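Local coordinates for halorhodopsin (Halobacterium salinarum, PDB 2JAF), which is a light-driven chloride pump, a trimeric seven-helix membrane protein that uses a bound retinal chromophore to move chloride ions across the membrane, at residues A[102-107]-A[217-222]; A[152-155]-A[160-163]; A[67-72]-A[117-122]. The protein carries 2 engineered substitutions. All coordinates share one frame; numbering follows the deposited sequence.

Contact 1. Residues A[102-107]-A[217-222]. With BOG (octyl beta-D-glucopyranoside), chain F; PLM (palmitic acid), chain E.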
loop_
_atom_site.group_PDB
_atom_site.type_symbol
_atom_site.label_atom_id
_atom_site.label_comp_id
_atom_site.label_asym_id
_atom_site.label_seq_id
_atom_site.Cartn_x
_atom_site.Cartn_y
_atom_site.Cartn_z
ATOM N N VAL A 102 17.677 5.887 21.996
ATOM C CA VAL A 102 16.392 6.424 22.417
ATOM C C VAL A 102 15.267 5.509 21.954
ATOM O O VAL A 102 15.372 4.846 20.923
ATOM C CB VAL A 102 16.152 7.850 21.858
ATOM C CG1 VAL A 102 17.283 8.773 22.290
ATOM C CG2 VAL A 102 16.028 7.810 20.353
ATOM N N ARG A 103 14.194 5.470 22.735
ATOM C CA ARG A 103 13.039 4.642 22.421
ATOM C C ARG A 103 12.204 5.298 21.325
ATOM O O ARG A 103 11.705 6.416 21.494
ATOM C CB ARG A 103 12.203 4.448 23.693
ATOM C CG ARG A 103 10.932 3.641 23.521
ATOM C CD ARG A 103 10.172 3.581 24.842
ATOM N NE ARG A 103 10.826 2.704 25.807
ATOM C CZ ARG A 103 10.501 1.429 25.994
ATOM N NH1 ARG A 103 9.522 0.879 25.284
ATOM N NH2 ARG A 103 11.153 0.705 26.892
ATOM N N SER A 104 12.050 4.596 20.203
ATOM C CA SER A 104 11.278 5.105 19.074
ATOM C C SER A 104 9.993 4.312 18.859
ATOM O O SER A 104 10.034 3.126 18.544
ATOM C CB SER A 104 12.119 5.053 17.794
ATOM O OG SER A 104 11.349 5.429 16.664
ATOM N N GLN A 105 8.853 4.972 19.036
ATOM C CA GLN A 105 7.558 4.327 18.839
ATOM C C GLN A 105 7.260 4.414 17.348
ATOM O O GLN A 105 6.300 5.062 16.928
ATOM C CB GLN A 105 6.469 5.057 19.638
ATOM C CG GLN A 105 6.728 5.126 21.141
ATOM C CD GLN A 105 5.582 5.768 21.913
ATOM O OE1 GLN A 105 5.066 6.818 21.527
ATOM N NE2 GLN A 105 5.192 5.145 23.019
ATOM N N TRP A 106 8.093 3.757 16.548
ATOM C CA TRP A 106 7.935 3.796 15.100
ATOM C C TRP A 106 6.649 3.170 14.580
ATOM O O TRP A 106 6.257 3.406 13.436
ATOM C CB TRP A 106 9.151 3.173 14.401
ATOM C CG TRP A 106 9.414 1.730 14.696
ATOM C CD1 TRP A 106 10.300 1.227 15.610
ATOM C CD2 TRP A 106 8.842 0.601 14.029
ATOM N NE1 TRP A 106 10.317 -0.142 15.546
ATOM C CE2 TRP A 106 9.431 -0.556 14.585
ATOM C CE3 TRP A 106 7.887 0.453 13.014
ATOM C CZ2 TRP A 106 9.098 -1.845 14.159
ATOM C CZ3 TRP A 106 7.555 -0.829 12.592
ATOM C CH2 TRP A 106 8.162 -1.961 13.165
ATOM N N GLY A 107 5.990 2.375 15.418
ATOM C CA GLY A 107 4.738 1.777 15.003
ATOM C C GLY A 107 3.685 2.857 14.802
ATOM O O GLY A 107 2.729 2.671 14.051
ATOM N N GLY A 217 9.925 16.848 20.690
ATOM C CA GLY A 217 10.284 15.637 21.413
ATOM C C GLY A 217 11.675 15.063 21.196
ATOM O O GLY A 217 12.487 15.595 20.442
ATOM N N VAL A 218 11.923 13.932 21.851
ATOM C CA VAL A 218 13.212 13.250 21.823
ATOM C C VAL A 218 13.806 12.875 20.466
ATOM O O VAL A 218 15.025 12.882 20.306
ATOM C CB VAL A 218 13.163 11.977 22.715
ATOM C CG1 VAL A 218 12.153 10.978 22.154
ATOM C CG2 VAL A 218 14.543 11.351 22.812
ATOM N N GLU A 219 12.969 12.552 19.488
ATOM C CA GLU A 219 13.488 12.173 18.178
ATOM C C GLU A 219 13.831 13.385 17.314
ATOM O O GLU A 219 14.561 13.272 16.323
ATOM C CB GLU A 219 12.484 11.255 17.476
ATOM C CG GLU A 219 12.244 9.970 18.268
ATOM C CD GLU A 219 11.236 9.031 17.632
ATOM O OE1 GLU A 219 11.597 8.277 16.703
ATOM O OE2 GLU A 219 10.071 9.049 18.074
ATOM N N GLY A 220 13.313 14.546 17.709
ATOM C CA GLY A 220 13.580 15.774 16.981
ATOM C C GLY A 220 14.651 16.609 17.668
ATOM O O GLY A 220 15.801 16.179 17.773
ATOM N N LEU A 221 14.276 17.794 18.144
ATOM C CA LEU A 221 15.215 18.682 18.819
ATOM C C LEU A 221 15.499 18.243 20.251
ATOM O O LEU A 221 16.463 18.698 20.871
ATOM C CB LEU A 221 14.668 20.112 18.832
ATOM C CG LEU A 221 14.442 20.803 17.481
ATOM C CD1 LEU A 221 13.722 22.126 17.701
ATOM C CD2 LEU A 221 15.777 21.026 16.776
ATOM N N ALA A 222 14.647 17.367 20.775
ATOM C CA ALA A 222 14.780 16.875 22.141
ATOM C C ALA A 222 14.711 18.005 23.176
ATOM O O ALA A 222 15.484 18.037 24.136
ATOM C CB ALA A 222 16.087 16.078 22.297
HETATM C C1 BOG F . 19.013 20.057 15.663
HETATM O O1 BOG F . 18.980 19.877 14.245
HETATM C C2 BOG F . 18.934 18.671 16.387
HETATM O O2 BOG F . 17.737 17.987 16.003
HETATM C C3 BOG F . 18.984 18.895 17.931
HETATM O O3 BOG F . 18.910 17.648 18.618
HETATM C C4 BOG F . 20.301 19.627 18.285
HETATM O O4 BOG F . 20.395 19.850 19.696
HETATM C C5 BOG F . 20.370 20.995 17.526
HETATM O O5 BOG F . 20.260 20.757 16.081
HETATM C C6 BOG F . 21.684 21.731 17.843
HETATM O O6 BOG F . 22.804 21.155 17.161
HETATM C "C1'" BOG F . 19.041 21.115 13.536
HETATM C "C2'" BOG F . 18.477 20.935 12.151
HETATM C "C3'" BOG F . 17.109 21.562 12.103
HETATM C "C4'" BOG F . 16.460 21.436 10.740
HETATM C "C5'" BOG F . 15.081 22.080 10.741
HETATM C "C6'" BOG F . 14.288 21.653 9.517
HETATM C "C7'" BOG F . 12.919 22.271 9.489
HETATM C "C8'" BOG F . 12.171 21.818 8.257
HETATM C C1 PLM E . 13.753 -1.218 13.730
HETATM O O1 PLM E . 13.524 -1.944 14.717
HETATM O O2 PLM E . 14.913 -0.895 13.391
HETATM C C2 PLM E . 12.559 -0.723 12.929
HETATM C C3 PLM E . 12.336 -1.285 11.527
HETATM C C4 PLM E . 11.060 -0.653 10.978
HETATM C C5 PLM E . 10.654 -1.087 9.582
HETATM C C6 PLM E . 9.862 -2.379 9.568
HETATM C C7 PLM E . 8.452 -2.209 9.031
HETATM C C8 PLM E . 7.702 -3.524 9.023
HETATM C C9 PLM E . 6.303 -3.328 8.460
HETATM C CA PLM E . 5.508 -4.621 8.429
HETATM C CB PLM E . 4.175 -4.636 7.695
HETATM C CC PLM E . 4.224 -4.326 6.208
HETATM C CD PLM E . 2.838 -4.431 5.603
HETATM C CE PLM E . 2.879 -4.120 4.108
HETATM C CF PLM E . 1.656 -3.276 3.770
HETATM C CG PLM E . 1.628 -2.908 2.295
#
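Ser104 OG donates a hydrogen bond of 2.9 Å to OE1 of Glu219, the one polar link between strand 101-104 and the type I beta turn Gly217-Gly220. The strand belongs to the two-stranded antiparallel hairpin that follows the second helix of the seven-helix retinal-protein fold; the turn follows helix 193-216. The hydroxyl approaches from above the carboxylate plane, 42° out of it. Two torsions bring the groups together: Ser104 OG stands opposite its own backbone N (chi1 175°), while the Glu219 chain runs out extended beyond CG (chi2 179°). The other carboxylate oxygen, OE2, is hydrogen-bonded to Tyr109 OH, so both oxygens of this buried group have a hydroxyl partner, which would probably limit its rotation.

Beside the polar pair, the Val102 and Val218 side chains lie alongside each other, pointing opposite ways. Their branches meet at 3.8 Å, Val102 CG1 against Val218 CG2, and Leu97 touches both side chains. Gly217 O accepts from Gly220 N, closing the turn, and also from Ala222 N just beyond it.

A fatty acid and a detergent molecule lie at the far ends of the two segments. The palmitic acid covers one face of the Trp106 indole, its C2 lying 3.4 Å above the ring plane. At the end of the turn an octyl glucoside donates from O2 to Gly220 O at 3.2 Å, while its C1 comes within 3.6 Å of Leu221 CD2.

Contact 2. Residues A[152-155]-A[160-163]. With BOG (octyl beta-D-glucopyranoside), chain F.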
loop_
_atom_site.group_PDB
_atom_site.type_symbol
_atom_site.label_atom_id
_atom_site.label_comp_id
_atom_site.label_asym_id
_atom_site.label_seq_id
_atom_site.Cartn_x
_atom_site.Cartn_y
_atom_site.Cartn_z
ATOM N N ALA A 152 12.652 9.099 11.366
ATOM C CA ALA A 152 12.884 8.459 12.657
ATOM C C ALA A 152 13.908 7.323 12.599
ATOM O O ALA A 152 14.691 7.136 13.528
ATOM C CB ALA A 152 11.563 7.933 13.219
ATOM N N MET A 153 13.905 6.566 11.507
ATOM C CA MET A 153 14.816 5.426 11.367
ATOM C C MET A 153 16.230 5.750 10.889
ATOM O O MET A 153 17.132 4.921 11.018
ATOM C CB MET A 153 14.208 4.388 10.420
ATOM C CG MET A 153 12.898 3.788 10.905
ATOM S SD MET A 153 13.051 2.885 12.462
ATOM C CE MET A 153 12.558 4.178 13.661
ATOM N N THR A 154 16.428 6.944 10.331
ATOM C CA THR A 154 17.740 7.336 9.820
ATOM C C THR A 154 18.736 7.611 10.949
ATOM O O THR A 154 18.459 8.394 11.851
ATOM C CB THR A 154 17.598 8.568 8.913
ATOM O OG1 THR A 154 16.846 8.196 7.751
ATOM C CG2 THR A 154 18.972 9.104 8.489
ATOM N N THR A 155 19.899 6.966 10.889
ATOM C CA THR A 155 20.898 7.124 11.941
ATOM C C THR A 155 22.279 7.588 11.497
ATOM O O THR A 155 23.114 7.926 12.343
ATOM C CB THR A 155 21.109 5.798 12.689
ATOM O OG1 THR A 155 21.571 4.806 11.761
ATOM C CG2 THR A 155 19.812 5.327 13.329
ATOM N N PHE A 160 20.180 14.087 7.297
ATOM C CA PHE A 160 19.184 13.277 6.610
ATOM C C PHE A 160 17.896 13.090 7.406
ATOM O O PHE A 160 16.816 12.988 6.819
ATOM C CB PHE A 160 19.789 11.928 6.220
ATOM C CG PHE A 160 20.926 12.050 5.243
ATOM C CD1 PHE A 160 20.716 12.606 3.986
ATOM C CD2 PHE A 160 22.207 11.622 5.583
ATOM C CE1 PHE A 160 21.770 12.738 3.075
ATOM C CE2 PHE A 160 23.270 11.748 4.680
ATOM C CZ PHE A 160 23.054 12.305 3.429
ATOM N N ARG A 161 17.997 13.050 8.733
ATOM C CA ARG A 161 16.800 12.916 9.562
ATOM C C ARG A 161 15.902 14.126 9.295
ATOM O O ARG A 161 14.701 13.985 9.062
ATOM C CB ARG A 161 17.162 12.871 11.053
ATOM C CG ARG A 161 17.882 11.606 11.501
ATOM C CD ARG A 161 18.206 11.649 12.993
ATOM N NE ARG A 161 17.017 11.656 13.855
ATOM C CZ ARG A 161 16.320 10.571 14.188
ATOM N NH1 ARG A 161 16.686 9.379 13.736
ATOM N NH2 ARG A 161 15.259 10.672 14.982
ATOM N N TRP A 162 16.490 15.317 9.316
ATOM C CA TRP A 162 15.714 16.528 9.086
ATOM C C TRP A 162 15.313 16.744 7.634
ATOM O O TRP A 162 14.293 17.388 7.359
ATOM C CB TRP A 162 16.461 17.747 9.633
ATOM C CG TRP A 162 16.381 17.820 11.134
ATOM C CD1 TRP A 162 17.360 17.490 12.026
ATOM C CD2 TRP A 162 15.239 18.203 11.916
ATOM N NE1 TRP A 162 16.898 17.641 13.314
ATOM C CE2 TRP A 162 15.602 18.077 13.277
ATOM C CE3 TRP A 162 13.944 18.637 11.598
ATOM C CZ2 TRP A 162 14.713 18.370 14.327
ATOM C CZ3 TRP A 162 13.056 18.930 12.641
ATOM C CH2 TRP A 162 13.451 18.793 13.991
ATOM N N ALA A 163 16.097 16.223 6.695
ATOM C CA ALA A 163 15.731 16.367 5.292
ATOM C C ALA A 163 14.448 15.560 5.053
ATOM O O ALA A 163 13.563 15.989 4.310
ATOM C CB ALA A 163 16.865 15.865 4.388
HETATM C C1 BOG F . 19.013 20.057 15.663
HETATM O O1 BOG F . 18.980 19.877 14.245
HETATM C C2 BOG F . 18.934 18.671 16.387
HETATM O O2 BOG F . 17.737 17.987 16.003
HETATM C C3 BOG F . 18.984 18.895 17.931
HETATM O O3 BOG F . 18.910 17.648 18.618
HETATM C C4 BOG F . 20.301 19.627 18.285
HETATM O O4 BOG F . 20.395 19.850 19.696
HETATM C C5 BOG F . 20.370 20.995 17.526
HETATM O O5 BOG F . 20.260 20.757 16.081
HETATM C C6 BOG F . 21.684 21.731 17.843
HETATM O O6 BOG F . 22.804 21.155 17.161
HETATM C "C1'" BOG F . 19.041 21.115 13.536
HETATM C "C2'" BOG F . 18.477 20.935 12.151
HETATM C "C3'" BOG F . 17.109 21.562 12.103
HETATM C "C4'" BOG F . 16.460 21.436 10.740
HETATM C "C5'" BOG F . 15.081 22.080 10.741
HETATM C "C6'" BOG F . 14.288 21.653 9.517
HETATM C "C7'" BOG F . 12.919 22.271 9.489
HETATM C "C8'" BOG F . 12.171 21.818 8.257
HETATM O O HOH W 1 14.222 8.179 16.151
#
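Arg161 reaches back from helix 158-180 to the end of helix 131-153, its chain running beside Thr154, so that its guanidinium edge meets Ala152 O in the last turn of that helix and Thr154 O just past its end. The chain is extended at chi2 and bends at chi3 (65°), which turns NH1 toward both acceptors. NH1 donates to Thr154 O at 2.8 Å, and this oxygen lies nearly in the guanidinium plane. The second bond, from NH1 to Ala152 O at 3.0 Å, is set differently: the nitrogen sits above the carbonyl plane, 60° out of it. A water donates to Ala152 O and accepts from Arg161 NH2, bridging the two and lying in plane at the guanidinium edge.

Arg161 CG comes to 4.0 Å from Thr154 CB. Thr154 CG2, opposite its own backbone N, rests at a slant on Phe160 CB, 3.7 Å away; the phenyl ring turns away, and Phe160 also packs on Ser82 of the second subunit. Trp162 points elsewhere: NE1 donates to octyl glucoside O2 at 2.8 Å, in the ring plane, while the octyl chain lies over one indole face.

This is the tight connection between two consecutive antiparallel transmembrane helices, built round a buried cation. With NH1 shared by Ala152 O and Thr154 O, and NH2 bonded to the water and to Glu219 O, the positive charge is solvated by carbonyl oxygens and the water. The dipole of helix 131-153, ending here, and the nearby Glu219 carboxylate would probably add to its stabilisation.

Contact 3. Residues A[67-72]-A[117-122]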
loop_
_atom_site.group_PDB
_atom_site.type_symbol
_atom_site.label_atom_id
_atom_site.label_comp_id
_atom_site.label_asym_id
_atom_site.label_seq_id
_atom_site.Cartn_x
_atom_site.Cartn_y
_atom_site.Cartn_z
ATOM N N LEU A 67 -15.881 3.663 11.253
ATOM C CA LEU A 67 -15.695 2.599 12.235
ATOM C C LEU A 67 -14.262 2.089 12.264
ATOM O O LEU A 67 -13.748 1.694 13.312
ATOM C CB LEU A 67 -16.624 1.419 11.928
ATOM C CG LEU A 67 -18.049 1.492 12.476
ATOM C CD1 LEU A 67 -18.853 0.301 11.970
ATOM C CD2 LEU A 67 -18.001 1.500 14.002
ATOM N N MET A 68 -13.618 2.091 11.109
ATOM C CA MET A 68 -12.257 1.592 11.025
ATOM C C MET A 68 -11.175 2.511 11.547
ATOM O O MET A 68 -10.057 2.065 11.780
ATOM C CB MET A 68 -11.940 1.202 9.599
ATOM C CG MET A 68 -12.595 -0.102 9.218
ATOM S SD MET A 68 -11.871 -0.676 7.723
ATOM C CE MET A 68 -12.916 0.162 6.548
ATOM N N ILE A 69 -11.492 3.788 11.724
ATOM C CA ILE A 69 -10.497 4.713 12.242
ATOM C C ILE A 69 -10.048 4.220 13.614
ATOM O O ILE A 69 -8.851 4.076 13.858
ATOM C CB ILE A 69 -11.058 6.153 12.314
ATOM C CG1 ILE A 69 -11.256 6.681 10.889
ATOM C CG2 ILE A 69 -10.109 7.056 13.106
ATOM C CD1 ILE A 69 -12.031 7.983 10.791
ATOM N N PRO A 70 -10.997 3.932 14.526
ATOM C CA PRO A 70 -10.557 3.451 15.837
ATOM C C PRO A 70 -10.062 2.004 15.788
ATOM O O PRO A 70 -9.296 1.575 16.651
ATOM C CB PRO A 70 -11.801 3.629 16.707
ATOM C CG PRO A 70 -12.927 3.456 15.729
ATOM C CD PRO A 70 -12.440 4.240 14.536
ATOM N N LEU A 71 -10.492 1.255 14.772
ATOM C CA LEU A 71 -10.051 -0.131 14.616
ATOM C C LEU A 71 -8.553 -0.151 14.302
ATOM O O LEU A 71 -7.798 -0.925 14.893
ATOM C CB LEU A 71 -10.828 -0.821 13.496
ATOM C CG LEU A 71 -12.224 -1.320 13.876
ATOM C CD1 LEU A 71 -12.963 -1.790 12.632
ATOM C CD2 LEU A 71 -12.089 -2.454 14.888
ATOM N N VAL A 72 -8.130 0.705 13.376
ATOM C CA VAL A 72 -6.711 0.790 13.018
ATOM C C VAL A 72 -5.932 1.334 14.217
ATOM O O VAL A 72 -4.804 0.908 14.498
ATOM C CB VAL A 72 -6.489 1.732 11.807
ATOM C CG1 VAL A 72 -4.984 1.831 11.477
ATOM C CG2 VAL A 72 -7.268 1.215 10.604
ATOM N N PRO A 117 -5.210 7.607 5.853
ATOM C CA PRO A 117 -5.925 7.506 4.578
ATOM C C PRO A 117 -7.417 7.229 4.835
ATOM O O PRO A 117 -8.282 7.648 4.062
ATOM C CB PRO A 117 -5.214 6.347 3.882
ATOM C CG PRO A 117 -3.804 6.540 4.328
ATOM C CD PRO A 117 -3.975 6.802 5.816
ATOM N N MET A 118 -7.721 6.534 5.928
ATOM C CA MET A 118 -9.117 6.254 6.256
ATOM C C MET A 118 -9.838 7.521 6.706
ATOM O O MET A 118 -11.021 7.710 6.416
ATOM C CB MET A 118 -9.218 5.164 7.323
ATOM C CG MET A 118 -9.033 3.763 6.758
ATOM S SD MET A 118 -10.173 3.434 5.382
ATOM C CE MET A 118 -9.147 3.857 3.987
ATOM N N ILE A 119 -9.127 8.394 7.412
ATOM C CA ILE A 119 -9.717 9.660 7.844
ATOM C C ILE A 119 -10.050 10.461 6.587
ATOM O O ILE A 119 -11.138 11.032 6.466
ATOM C CB ILE A 119 -8.729 10.479 8.725
ATOM C CG1 ILE A 119 -8.508 9.777 10.066
ATOM C CG2 ILE A 119 -9.264 11.899 8.949
ATOM C CD1 ILE A 119 -7.466 10.465 10.963
ATOM N N LEU A 120 -9.105 10.493 5.648
ATOM C CA LEU A 120 -9.287 11.223 4.395
ATOM C C LEU A 120 -10.376 10.586 3.529
ATOM O O LEU A 120 -11.089 11.279 2.805
ATOM C CB LEU A 120 -7.955 11.289 3.634
ATOM C CG LEU A 120 -6.859 12.065 4.389
ATOM C CD1 LEU A 120 -5.507 11.913 3.696
ATOM C CD2 LEU A 120 -7.254 13.538 4.473
ATOM N N LEU A 121 -10.501 9.267 3.604
ATOM C CA LEU A 121 -11.529 8.569 2.839
ATOM C C LEU A 121 -12.902 8.991 3.366
ATOM O O LEU A 121 -13.802 9.323 2.594
ATOM C CB LEU A 121 -11.364 7.052 2.978
ATOM C CG LEU A 121 -12.481 6.215 2.343
ATOM C CD1 LEU A 121 -12.582 6.524 0.851
ATOM C CD2 LEU A 121 -12.208 4.741 2.575
ATOM N N ALA A 122 -13.052 8.988 4.687
ATOM C CA ALA A 122 -14.316 9.376 5.307
ATOM C C ALA A 122 -14.682 10.806 4.935
ATOM O O ALA A 122 -15.818 11.089 4.550
ATOM C CB ALA A 122 -14.227 9.234 6.826
#
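Ile69 pushes its CD1 methyl against Ile119 at the centre of an antiparallel helix pair, helix 58-82 with helix 106-127. CD1 lies 4.0 Å from Ile119 CG1 and 4.1 Å from Ile119 CA, so the methyl fits against the base of the opposing side chain and the backbone itself. The two isoleucines cross at about a right angle. In Ile69, CG1 lies opposite the carbonyl carbon, and the near-extended chi2 of 169° carries CD1 on toward the other helix.

On one flank of this bump the stem of Met118 lies beside Ile69, CB to CG1 4.4 Å, before a fold in the chain (chi2 -54°) turns the thioether away from the helix opposite. The more extended Met68 side chain, its SD near anti to CA, closes over that sulfur, and its CE comes to 4.4 Å from Met118 SD. Two methionines thus meet loosely, methyl to sulfur, beside the closer isoleucine pair. No hydrogen bond joins the segments; the fit is wholly apolar.

The short axes run almost exactly antiparallel, at 172°, and come within 9.3 Å of each other. Each helix is kinked here: Pro70 and Pro117 have no N-H for a helical bond, and the N of Ile69, just before Pro70, also lacks its own.

The pair lies about 9 Å (centre to centre) from the middle of the chain. On its inner side Ile119 lines the retinal pocket and packs on Phe245 of helix 227-255, while Ile69 touches Lys242 of the same helix. The methionine side faces a neighbouring subunit: a palmitic acid touches Met118, Met68 packs on Thr136 of the third subunit and Met118 on Ala139 of the third subunit. Within the chain itself, Pro117 and Leu120 pack on helix 131-153.

Overall arrangement
From the N terminus, helix 58-82 supplies the first half of contact 3, and the chain passes through the hairpin strand 101-104 before helix 106-127 returns to close that loop at residues 117-122. Contact 1 opens within it, at residues 102-107, and closes only at 217-222, so contacts 1 and 3 cross, sharing helix 106-127 with centres about 25 Å apart. Contact 2, a short loop between helices 131-153 and 158-180, is nested inside contact 1 and follows contact 3 in series. Contacts 1 and 2 touch, tying hairpin, interhelical turns and helix ends together at one end of the bundle; contact 3 joins two helices deeper within it.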